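Local coordinates for protein polyketide synthase PksL (Bacillus subtilis, PDB 5E1V) that probably dehydrates carrier-bound beta-hydroxyacyl intermediates of bacillaene assembly, as the monomeric dehydratase domain of a trans-AT polyketide synthase split module, at residues A[47-51]-A[225-229]; A[167-173]-A[233-239]; A[247-253]-A[266-272]. All coordinates share one frame. Residues are numbered along the deposited sequence.

How the contacts relate
The three contacts illustrate how chemistry follows place in a dehydratase fold. Contacts 2 and 3 are strand pairings in the same antiparallel sheet, which wraps helix 190-203; they adjoin, their centres 15 Å apart, and Ile-237 CG1 packs on Leu-253 CD2 at 3.6 Å. Contact 2 is the more buried and has an unbroken register, whereas contact 3, partly buried, shifts its register at a beta bulge. Contact 1 is different in kind: two loops meet near the surface with no direct hydrogen bond, relying on a thiol, a CA-H...O contact and a water. It touches neither of the others, although segment 225-229 leads into the strand used by contact 2.

Contact 1 of 3, residues A[47-51]-A[225-229]; sequences FSCSE and ASALL
Cys-49 does most of the joining in this plain loop-to-loop packing at the end of the dehydratase sheet. Segment 47-51 is extended at Phe-47 and Ser-48, then makes a single 3-10 turn over 49-51, closed by Glu-51 N to Ser-48 O at 3.0 Å. The Glu-51 carboxylate (chi1 m, chi2 t) folds back over this turn, and Glu-51 OE2 accepts from Ser-48 N at 2.7 Å. Ser-48 OG (t) and Ser-50 OG (p) share a weak hydrogen bond of 3.3 Å. In segment 225-229, Ala-225 is still extended as the end of strand 215-225, the chain turns at Ser-226 (-94/-12) and runs extended again from Ala-227. Cys-49 takes the p rotamer and points toward segment 225-229, placing SG 3.9 Å from Leu-228 CD2, 4.0 Å from Ala-227 N and 4.5 Å from Ala-225 CB. Leu-228 (m, t) carries CD2 back to the thiol, while Ser-226 and Ala-227 turn their CB atoms away. The backbones are closest at Ser-50 and Ser-226, CA atoms 4.6 Å apart, and Ser-50 CA makes a CA-H...O contact of 3.2 Å with Ala-225 O. A water 2.8 Å from Ala-225 N and 2.7 Å from Cys-49 O bridges the loops. These lead into strand 53-59 and out of its sheet neighbour 215-225; Tyr-39 and Arg-43 of helix 34-44 touch Cys-49 and Leu-228 respectively, and strand 262-273 flanks Ala-225.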
loop_
_atom_site.group_PDB
_atom_site.type_symbol
_atom_site.label_atom_id
_atom_site.label_comp_id
_atom_site.label_asym_id
_atom_site.label_seq_id
_atom_site.Cartn_x
_atom_site.Cartn_y
_atom_site.Cartn_z
ATOM N N PHE A 47 -6.537 10.157 -16.880
ATOM C CA PHE A 47 -6.878 10.745 -15.591
ATOM C C PHE A 47 -5.682 11.037 -14.755
ATOM O O PHE A 47 -4.886 10.126 -14.496
ATOM C CB PHE A 47 -7.802 9.835 -14.800
ATOM C CG PHE A 47 -9.108 9.650 -15.431
ATOM C CD1 PHE A 47 -9.298 8.614 -16.359
ATOM C CD2 PHE A 47 -10.150 10.496 -15.118
ATOM C CE1 PHE A 47 -10.524 8.428 -16.957
ATOM C CE2 PHE A 47 -11.376 10.324 -15.730
ATOM C CZ PHE A 47 -11.560 9.310 -16.639
ATOM N N SER A 48 -5.633 12.276 -14.255
ATOM C CA SER A 48 -4.664 12.706 -13.285
ATOM C C SER A 48 -5.012 12.183 -11.880
ATOM O O SER A 48 -6.168 12.118 -11.593
ATOM C CB SER A 48 -4.733 14.242 -13.221
ATOM O OG SER A 48 -3.883 14.710 -12.216
ATOM N N CYS A 49 -4.044 11.815 -11.045
ATOM C CA CYS A 49 -4.324 11.310 -9.673
ATOM C C CYS A 49 -5.179 12.278 -8.877
ATOM O O CYS A 49 -6.013 11.898 -8.085
ATOM C CB CYS A 49 -3.011 10.967 -8.930
ATOM S SG CYS A 49 -2.032 12.351 -8.368
ATOM N N SER A 50 -5.041 13.562 -9.153
ATOM C CA SER A 50 -5.793 14.550 -8.366
ATOM C C SER A 50 -7.316 14.586 -8.741
ATOM O O SER A 50 -8.160 15.057 -7.963
ATOM C CB SER A 50 -5.106 15.894 -8.468
ATOM O OG SER A 50 -5.352 16.406 -9.762
ATOM N N GLU A 51 -7.675 13.992 -9.863
ATOM C CA GLU A 51 -9.090 13.911 -10.284
ATOM C C GLU A 51 -9.917 12.856 -9.606
ATOM O O GLU A 51 -11.116 12.834 -9.770
ATOM C CB GLU A 51 -9.168 13.567 -11.767
ATOM C CG GLU A 51 -8.502 14.574 -12.674
ATOM C CD GLU A 51 -8.669 14.148 -14.106
ATOM O OE1 GLU A 51 -9.826 13.882 -14.492
ATOM O OE2 GLU A 51 -7.656 14.051 -14.817
ATOM N N ALA A 225 -5.122 11.683 -3.416
ATOM C CA ALA A 225 -3.774 12.197 -3.642
ATOM C C ALA A 225 -3.783 13.397 -4.634
ATOM O O ALA A 225 -4.467 13.369 -5.670
ATOM C CB ALA A 225 -2.874 11.077 -4.177
ATOM N N SER A 226 -3.112 14.462 -4.214
ATOM C CA SER A 226 -2.877 15.677 -5.020
ATOM C C SER A 226 -1.524 15.607 -5.763
ATOM O O SER A 226 -1.244 16.428 -6.592
ATOM C CB SER A 226 -2.905 16.942 -4.109
ATOM O OG SER A 226 -1.857 16.960 -3.126
ATOM N N ALA A 227 -0.660 14.646 -5.434
ATOM C CA ALA A 227 0.641 14.518 -6.101
ATOM C C ALA A 227 1.134 13.057 -5.951
ATOM O O ALA A 227 0.676 12.273 -5.119
ATOM C CB ALA A 227 1.670 15.495 -5.545
ATOM N N LEU A 228 2.000 12.675 -6.854
ATOM C CA LEU A 228 2.572 11.337 -6.840
ATOM C C LEU A 228 3.486 11.103 -5.661
ATOM O O LEU A 228 4.127 12.042 -5.120
ATOM C CB LEU A 228 3.369 11.174 -8.134
ATOM C CG LEU A 228 2.664 11.332 -9.473
ATOM C CD1 LEU A 228 3.509 10.696 -10.625
ATOM C CD2 LEU A 228 1.272 10.678 -9.536
ATOM N N LEU A 229 3.629 9.845 -5.247
ATOM C CA LEU A 229 4.619 9.472 -4.270
ATOM C C LEU A 229 5.570 8.475 -4.882
ATOM O O LEU A 229 5.238 7.328 -4.992
ATOM C CB LEU A 229 3.952 8.838 -3.046
ATOM C CG LEU A 229 2.969 9.774 -2.396
ATOM C CD1 LEU A 229 2.016 8.976 -1.468
ATOM C CD2 LEU A 229 3.721 10.779 -1.608
HETATM O O HOH W 1 -6.703 10.999 -5.629
#

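Contact 2 of 3, residues A[167-173]-A[233-239]; sequences DGVLLEL and CMTRIKR
Leu-171, Ile-237 and Val-169 form the apolar centre of this antiparallel strand pair, part of the sheet that curls around helix 190-203 as in a hotdog fold. Leu-171 (m, t) sets CD1 3.6 Å from Ile-237 CD1, and Val-169 CG1 approaches that same Ile-237 CD1 at 4.1 Å. Leu-173, Cys-233 and Thr-235 lie on the same face; Leu-173 CB is 4.1 Å from Cys-233 SG. Helix 190-203 covers this side through Ser-196, which bonds Thr-235 OG1, and through Ala-200 and Leu-203, which pack on Ile-237.

Strands 168-173 and 233-238 run at 164°, their axes 4.5 Å apart. Val-169/Ile-237, Leu-171/Thr-235 and Leu-173/Cys-233 are hydrogen-bonded pairs, each with two N-H...O bonds: 2.9 Å from Val-169 N to Ile-237 O and 3.0 Å from Ile-237 N to Val-169 O, for example, tightening to 2.7 Å from Leu-171 N to Thr-235 O. Leu-170/Arg-236 and Glu-172/Met-234, non-hydrogen-bonded pairs, lie between them, and Gly-168/Lys-238, of the same kind, ends the ladder beyond Val-169/Ile-237.

The opposite face grades into polar chemistry. Met-234 (m, m, t) reaches across with CE 3.5 Å from Glu-172 CG and SD 4.2 Å from Leu-170 CD2. Glu-172 bonds Tyr-163, while Arg-236 and Lys-238 form salt bridges with Glu-254, Arg-236 also with Glu-121. At the strand start Gly-168 is extended at 166/-154, where a CB would clash with Ile-237 O. Beyond it, Arg-239 N donates to Asp-167 O at 2.9 Å.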
loop_
_atom_site.group_PDB
_atom_site.type_symbol
_atom_site.label_atom_id
_atom_site.label_comp_id
_atom_site.label_asym_id
_atom_site.label_seq_id
_atom_site.Cartn_x
_atom_site.Cartn_y
_atom_site.Cartn_z
ATOM N N ASP A 167 1.756 11.210 20.861
ATOM C CA ASP A 167 0.617 11.439 20.002
ATOM C C ASP A 167 0.621 10.697 18.652
ATOM O O ASP A 167 -0.392 10.640 17.974
ATOM C CB ASP A 167 0.459 12.944 19.780
ATOM C CG ASP A 167 -0.259 13.632 20.955
ATOM O OD1 ASP A 167 -0.479 12.974 22.007
ATOM O OD2 ASP A 167 -0.613 14.817 20.814
ATOM N N GLY A 168 1.738 10.099 18.277
ATOM C CA GLY A 168 1.736 9.364 17.027
ATOM C C GLY A 168 3.128 9.060 16.593
ATOM O O GLY A 168 4.056 8.962 17.422
ATOM N N VAL A 169 3.287 8.903 15.291
ATOM C CA VAL A 169 4.601 8.571 14.757
ATOM C C VAL A 169 4.719 9.326 13.453
ATOM O O VAL A 169 3.671 9.614 12.823
ATOM C CB VAL A 169 4.670 7.027 14.642
ATOM C CG1 VAL A 169 4.666 6.546 13.194
ATOM C CG2 VAL A 169 5.789 6.441 15.490
ATOM N N LEU A 170 5.952 9.674 13.085
ATOM C CA LEU A 170 6.288 10.205 11.765
ATOM C C LEU A 170 7.327 9.312 11.106
ATOM O O LEU A 170 8.405 9.066 11.690
ATOM C CB LEU A 170 6.863 11.611 11.815
ATOM C CG LEU A 170 7.143 12.210 10.413
ATOM C CD1 LEU A 170 5.836 12.499 9.686
ATOM C CD2 LEU A 170 8.023 13.475 10.414
ATOM N N LEU A 171 7.019 8.835 9.887
ATOM C CA LEU A 171 7.884 7.867 9.147
ATOM C C LEU A 171 8.597 8.602 8.079
ATOM O O LEU A 171 7.960 9.261 7.263
ATOM C CB LEU A 171 7.033 6.750 8.460
ATOM C CG LEU A 171 5.886 6.197 9.278
ATOM C CD1 LEU A 171 5.125 5.095 8.531
ATOM C CD2 LEU A 171 6.480 5.623 10.578
ATOM N N GLU A 172 9.934 8.530 8.078
ATOM C CA GLU A 172 10.768 9.201 7.096
ATOM C C GLU A 172 11.244 8.084 6.210
ATOM O O GLU A 172 12.107 7.321 6.609
ATOM C CB GLU A 172 11.995 9.883 7.780
ATOM C CG GLU A 172 13.003 10.519 6.832
ATOM C CD GLU A 172 14.244 11.119 7.536
ATOM O OE1 GLU A 172 14.451 10.931 8.755
ATOM O OE2 GLU A 172 15.021 11.751 6.823
ATOM N N LEU A 173 10.626 7.981 5.029
ATOM C CA LEU A 173 10.707 6.836 4.145
ATOM C C LEU A 173 11.352 7.231 2.845
ATOM O O LEU A 173 11.059 8.273 2.321
ATOM C CB LEU A 173 9.272 6.324 3.842
ATOM C CG LEU A 173 8.649 5.619 5.028
ATOM C CD1 LEU A 173 7.167 5.322 4.803
ATOM C CD2 LEU A 173 9.422 4.373 5.444
ATOM N N CYS A 233 8.736 9.911 1.117
ATOM C CA CYS A 233 7.677 10.669 1.674
ATOM C C CYS A 233 7.877 10.738 3.149
ATOM O O CYS A 233 8.712 9.982 3.735
ATOM C CB CYS A 233 6.326 10.006 1.339
ATOM S SG CYS A 233 6.172 8.322 1.958
ATOM N N MET A 234 7.078 11.620 3.765
ATOM C CA MET A 234 6.968 11.666 5.179
ATOM C C MET A 234 5.561 11.220 5.554
ATOM O O MET A 234 4.594 11.873 5.216
ATOM C CB MET A 234 7.267 13.087 5.676
ATOM C CG MET A 234 8.695 13.570 5.354
ATOM S SD MET A 234 9.814 12.939 6.627
ATOM C CE MET A 234 11.404 13.505 6.018
ATOM N N THR A 235 5.455 10.100 6.235
ATOM C CA THR A 235 4.133 9.588 6.645
ATOM C C THR A 235 3.818 9.765 8.133
ATOM O O THR A 235 4.513 9.221 9.027
ATOM C CB THR A 235 3.956 8.105 6.335
ATOM O OG1 THR A 235 4.254 7.896 4.959
ATOM C CG2 THR A 235 2.538 7.646 6.701
ATOM N N ARG A 236 2.679 10.388 8.402
ATOM C CA ARG A 236 2.286 10.570 9.783
ATOM C C ARG A 236 1.134 9.673 10.080
ATOM O O ARG A 236 0.210 9.533 9.268
ATOM C CB ARG A 236 1.861 12.010 10.051
ATOM C CG ARG A 236 1.403 12.187 11.508
ATOM C CD ARG A 236 0.947 13.584 11.782
ATOM N NE ARG A 236 -0.259 13.940 11.055
ATOM C CZ ARG A 236 -0.615 15.205 10.849
ATOM N NH1 ARG A 236 0.115 16.189 11.373
ATOM N NH2 ARG A 236 -1.705 15.502 10.177
ATOM N N ILE A 237 1.208 9.031 11.233
ATOM C CA ILE A 237 0.145 8.239 11.714
ATOM C C ILE A 237 -0.150 8.770 13.116
ATOM O O ILE A 237 0.745 8.760 13.980
ATOM C CB ILE A 237 0.539 6.756 11.773
ATOM C CG1 ILE A 237 0.988 6.297 10.363
ATOM C CG2 ILE A 237 -0.641 5.939 12.282
ATOM C CD1 ILE A 237 2.039 5.250 10.332
ATOM N N LYS A 238 -1.384 9.210 13.313
ATOM C CA LYS A 238 -1.833 9.713 14.608
ATOM C C LYS A 238 -2.392 8.606 15.458
ATOM O O LYS A 238 -3.201 7.741 15.007
ATOM C CB LYS A 238 -2.888 10.813 14.414
ATOM C CG LYS A 238 -2.456 12.064 13.661
ATOM C CD LYS A 238 -3.528 13.148 13.877
ATOM C CE LYS A 238 -3.566 14.218 12.802
ATOM N NZ LYS A 238 -4.133 13.732 11.495
ATOM N N ARG A 239 -2.016 8.601 16.750
ATOM C CA ARG A 239 -2.521 7.534 17.633
ATOM C C ARG A 239 -4.045 7.525 17.645
ATOM O O ARG A 239 -4.676 6.461 17.761
ATOM C CB ARG A 239 -1.965 7.692 19.090
ATOM C CG ARG A 239 -2.166 6.468 19.983
ATOM C CD ARG A 239 -1.641 6.735 21.383
ATOM N NE ARG A 239 -0.264 7.195 21.383
ATOM C CZ ARG A 239 0.809 6.435 21.155
ATOM N NH1 ARG A 239 0.700 5.135 20.880
ATOM N NH2 ARG A 239 2.019 6.994 21.169
#

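Contact 3 of 3, residues A[247-253]-A[266-272]; sequences ELIYVTL and LKNFTSK
Thr-252 OG1 accepts a nearly linear hydrogen bond from Asn-268 N, 3.0 Å long at 176°, and so fills the gap left by a beta bulge in the hairpin of strands 248-256 and 262-273. Lys-267 and Asn-268 together stand opposite Thr-252, and Asn-268 adopts a left-handed conformation (50/55) that takes up the extra residue. On one side of the bulge Leu-253 pairs with Leu-266 through two 2.9 Å bonds, Leu-253 N to Leu-266 O and Leu-266 N to Leu-253 O. On the other, Val-251 N reaches Phe-269 O at 3.0 Å, while the return from Phe-269 N to Val-251 O is short, 2.8 Å, but bent and weak. Regular pairing resumes at Ile-249/Ser-271, with both N-to-O distances between these two residues 3.0 Å. The short strands run antiparallel at 154°, with axes 4.3 Å apart.

Tyr-250 (m) lays its ring over Thr-270 CG2, a CH-pi contact of 4.2 Å to the centroid; Arg-243 makes a cation-pi contact with the same tyrosine and bonds Asn-268 OD1. Along this face Leu-248 CD2 rests 3.7 Å from Lys-272 CB.

Ile-249, Val-251 and Leu-253 face helix 190-203, adding to the hydrophobic wrapping of a hotdog helix. Phe-269 (t) joins them, its CD2 3.7 Å from Val-251 CG2 and 4.0 Å from Leu-253 CD1.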
loop_
_atom_site.group_PDB
_atom_site.type_symbol
_atom_site.label_atom_id
_atom_site.label_comp_id
_atom_site.label_asym_id
_atom_site.label_seq_id
_atom_site.Cartn_x
_atom_site.Cartn_y
_atom_site.Cartn_z
ATOM N N GLU A 247 -9.852 -9.136 15.932
ATOM C CA GLU A 247 -9.151 -9.648 14.738
ATOM C C GLU A 247 -8.711 -8.549 13.721
ATOM O O GLU A 247 -7.965 -8.862 12.744
ATOM C CB GLU A 247 -10.196 -10.531 14.030
ATOM C CG GLU A 247 -9.724 -11.799 13.370
ATOM C CD GLU A 247 -9.548 -12.995 14.298
ATOM O OE1 GLU A 247 -8.887 -12.862 15.362
ATOM O OE2 GLU A 247 -10.032 -14.092 13.908
ATOM N N LEU A 248 -9.174 -7.303 13.939
ATOM C CA LEU A 248 -8.987 -6.187 12.973
ATOM C C LEU A 248 -8.291 -5.009 13.537
ATOM O O LEU A 248 -8.592 -4.594 14.674
ATOM C CB LEU A 248 -10.317 -5.676 12.454
ATOM C CG LEU A 248 -11.141 -6.769 11.824
ATOM C CD1 LEU A 248 -12.562 -6.294 11.612
ATOM C CD2 LEU A 248 -10.550 -7.299 10.511
ATOM N N ILE A 249 -7.362 -4.445 12.746
ATOM C CA ILE A 249 -6.647 -3.217 13.105
ATOM C C ILE A 249 -6.957 -2.201 12.035
ATOM O O ILE A 249 -7.232 -2.596 10.875
ATOM C CB ILE A 249 -5.124 -3.393 13.255
ATOM C CG1 ILE A 249 -4.465 -3.926 11.964
ATOM C CG2 ILE A 249 -4.823 -4.356 14.402
ATOM C CD1 ILE A 249 -2.975 -3.670 11.872
ATOM N N TYR A 250 -6.931 -0.926 12.446
ATOM C CA TYR A 250 -7.300 0.214 11.628
ATOM C C TYR A 250 -6.293 1.291 11.856
ATOM O O TYR A 250 -5.849 1.506 12.986
ATOM C CB TYR A 250 -8.675 0.790 12.043
ATOM C CG TYR A 250 -9.846 -0.179 12.094
ATOM C CD1 TYR A 250 -9.998 -1.068 13.168
ATOM C CD2 TYR A 250 -10.834 -0.172 11.121
ATOM C CE1 TYR A 250 -11.066 -1.950 13.214
ATOM C CE2 TYR A 250 -11.916 -1.035 11.178
ATOM C CZ TYR A 250 -12.015 -1.912 12.247
ATOM O OH TYR A 250 -13.070 -2.744 12.327
ATOM N N VAL A 251 -5.879 1.978 10.791
ATOM C CA VAL A 251 -4.985 3.093 10.900
ATOM C C VAL A 251 -5.313 4.053 9.748
ATOM O O VAL A 251 -5.941 3.662 8.788
ATOM C CB VAL A 251 -3.512 2.702 10.727
ATOM C CG1 VAL A 251 -3.099 1.751 11.827
ATOM C CG2 VAL A 251 -3.302 1.989 9.389
ATOM N N THR A 252 -4.872 5.294 9.860
ATOM C CA THR A 252 -5.074 6.275 8.807
ATOM C C THR A 252 -3.663 6.791 8.511
ATOM O O THR A 252 -2.945 7.230 9.402
ATOM C CB THR A 252 -6.106 7.398 9.137
ATOM O OG1 THR A 252 -7.451 6.934 8.956
ATOM C CG2 THR A 252 -5.924 8.553 8.115
ATOM N N LEU A 253 -3.249 6.684 7.235
ATOM C CA LEU A 253 -1.904 7.061 6.810
ATOM C C LEU A 253 -1.933 8.411 6.107
ATOM O O LEU A 253 -2.664 8.583 5.147
ATOM C CB LEU A 253 -1.298 5.966 5.839
ATOM C CG LEU A 253 -1.145 4.512 6.300
ATOM C CD1 LEU A 253 -0.569 3.562 5.199
ATOM C CD2 LEU A 253 -0.399 4.391 7.644
ATOM N N LEU A 266 -4.458 7.778 3.044
ATOM C CA LEU A 266 -5.192 6.491 3.042
ATOM C C LEU A 266 -6.014 6.404 4.278
ATOM O O LEU A 266 -5.459 6.152 5.369
ATOM C CB LEU A 266 -4.240 5.273 2.995
ATOM C CG LEU A 266 -4.809 3.909 2.687
ATOM C CD1 LEU A 266 -5.435 3.772 1.333
ATOM C CD2 LEU A 266 -3.755 2.877 2.783
ATOM N N LYS A 267 -7.313 6.596 4.142
ATOM C CA LYS A 267 -8.174 6.598 5.370
ATOM C C LYS A 267 -8.704 5.229 5.769
ATOM O O LYS A 267 -9.221 4.476 4.949
ATOM C CB LYS A 267 -9.287 7.627 5.148
ATOM C CG LYS A 267 -10.263 7.877 6.304
ATOM C CD LYS A 267 -11.059 9.164 5.982
ATOM C CE LYS A 267 -12.185 9.435 6.997
ATOM N NZ LYS A 267 -11.716 9.167 8.384
ATOM N N ASN A 268 -8.585 4.876 7.066
ATOM C CA ASN A 268 -9.033 3.565 7.605
ATOM C C ASN A 268 -8.521 2.368 6.813
ATOM O O ASN A 268 -9.250 1.557 6.318
ATOM C CB ASN A 268 -10.529 3.551 7.811
ATOM C CG ASN A 268 -10.895 4.231 9.129
ATOM O OD1 ASN A 268 -10.355 3.862 10.172
ATOM N ND2 ASN A 268 -11.743 5.232 9.081
ATOM N N PHE A 269 -7.212 2.349 6.692
ATOM C CA PHE A 269 -6.488 1.148 6.263
ATOM C C PHE A 269 -6.702 0.072 7.345
ATOM O O PHE A 269 -6.146 0.157 8.460
ATOM C CB PHE A 269 -5.037 1.469 6.034
ATOM C CG PHE A 269 -4.154 0.279 5.834
ATOM C CD1 PHE A 269 -4.638 -0.872 5.322
ATOM C CD2 PHE A 269 -2.815 0.335 6.164
ATOM C CE1 PHE A 269 -3.826 -1.975 5.149
ATOM C CE2 PHE A 269 -2.008 -0.776 6.039
ATOM C CZ PHE A 269 -2.527 -1.944 5.512
ATOM N N THR A 270 -7.513 -0.912 6.968
ATOM C CA THR A 270 -7.942 -2.046 7.825
ATOM C C THR A 270 -7.227 -3.330 7.372
ATOM O O THR A 270 -7.294 -3.740 6.173
ATOM C CB THR A 270 -9.443 -2.355 7.688
ATOM O OG1 THR A 270 -10.232 -1.138 7.767
ATOM C CG2 THR A 270 -9.873 -3.348 8.777
ATOM N N SER A 271 -6.635 -4.027 8.347
ATOM C CA SER A 271 -5.994 -5.308 8.153
ATOM C C SER A 271 -6.556 -6.344 9.137
ATOM O O SER A 271 -7.157 -5.994 10.162
ATOM C CB SER A 271 -4.482 -5.134 8.414
ATOM O OG SER A 271 -3.923 -4.182 7.525
ATOM N N LYS A 272 -6.359 -7.611 8.814
ATOM C CA LYS A 272 -7.030 -8.701 9.538
ATOM C C LYS A 272 -6.027 -9.739 9.912
ATOM O O LYS A 272 -5.132 -10.063 9.136
ATOM C CB LYS A 272 -8.109 -9.346 8.699
ATOM C CG LYS A 272 -8.898 -10.482 9.396
ATOM C CD LYS A 272 -9.964 -11.081 8.488
ATOM C CE LYS A 272 -9.385 -12.174 7.599
ATOM N NZ LYS A 272 -10.259 -12.487 6.420
#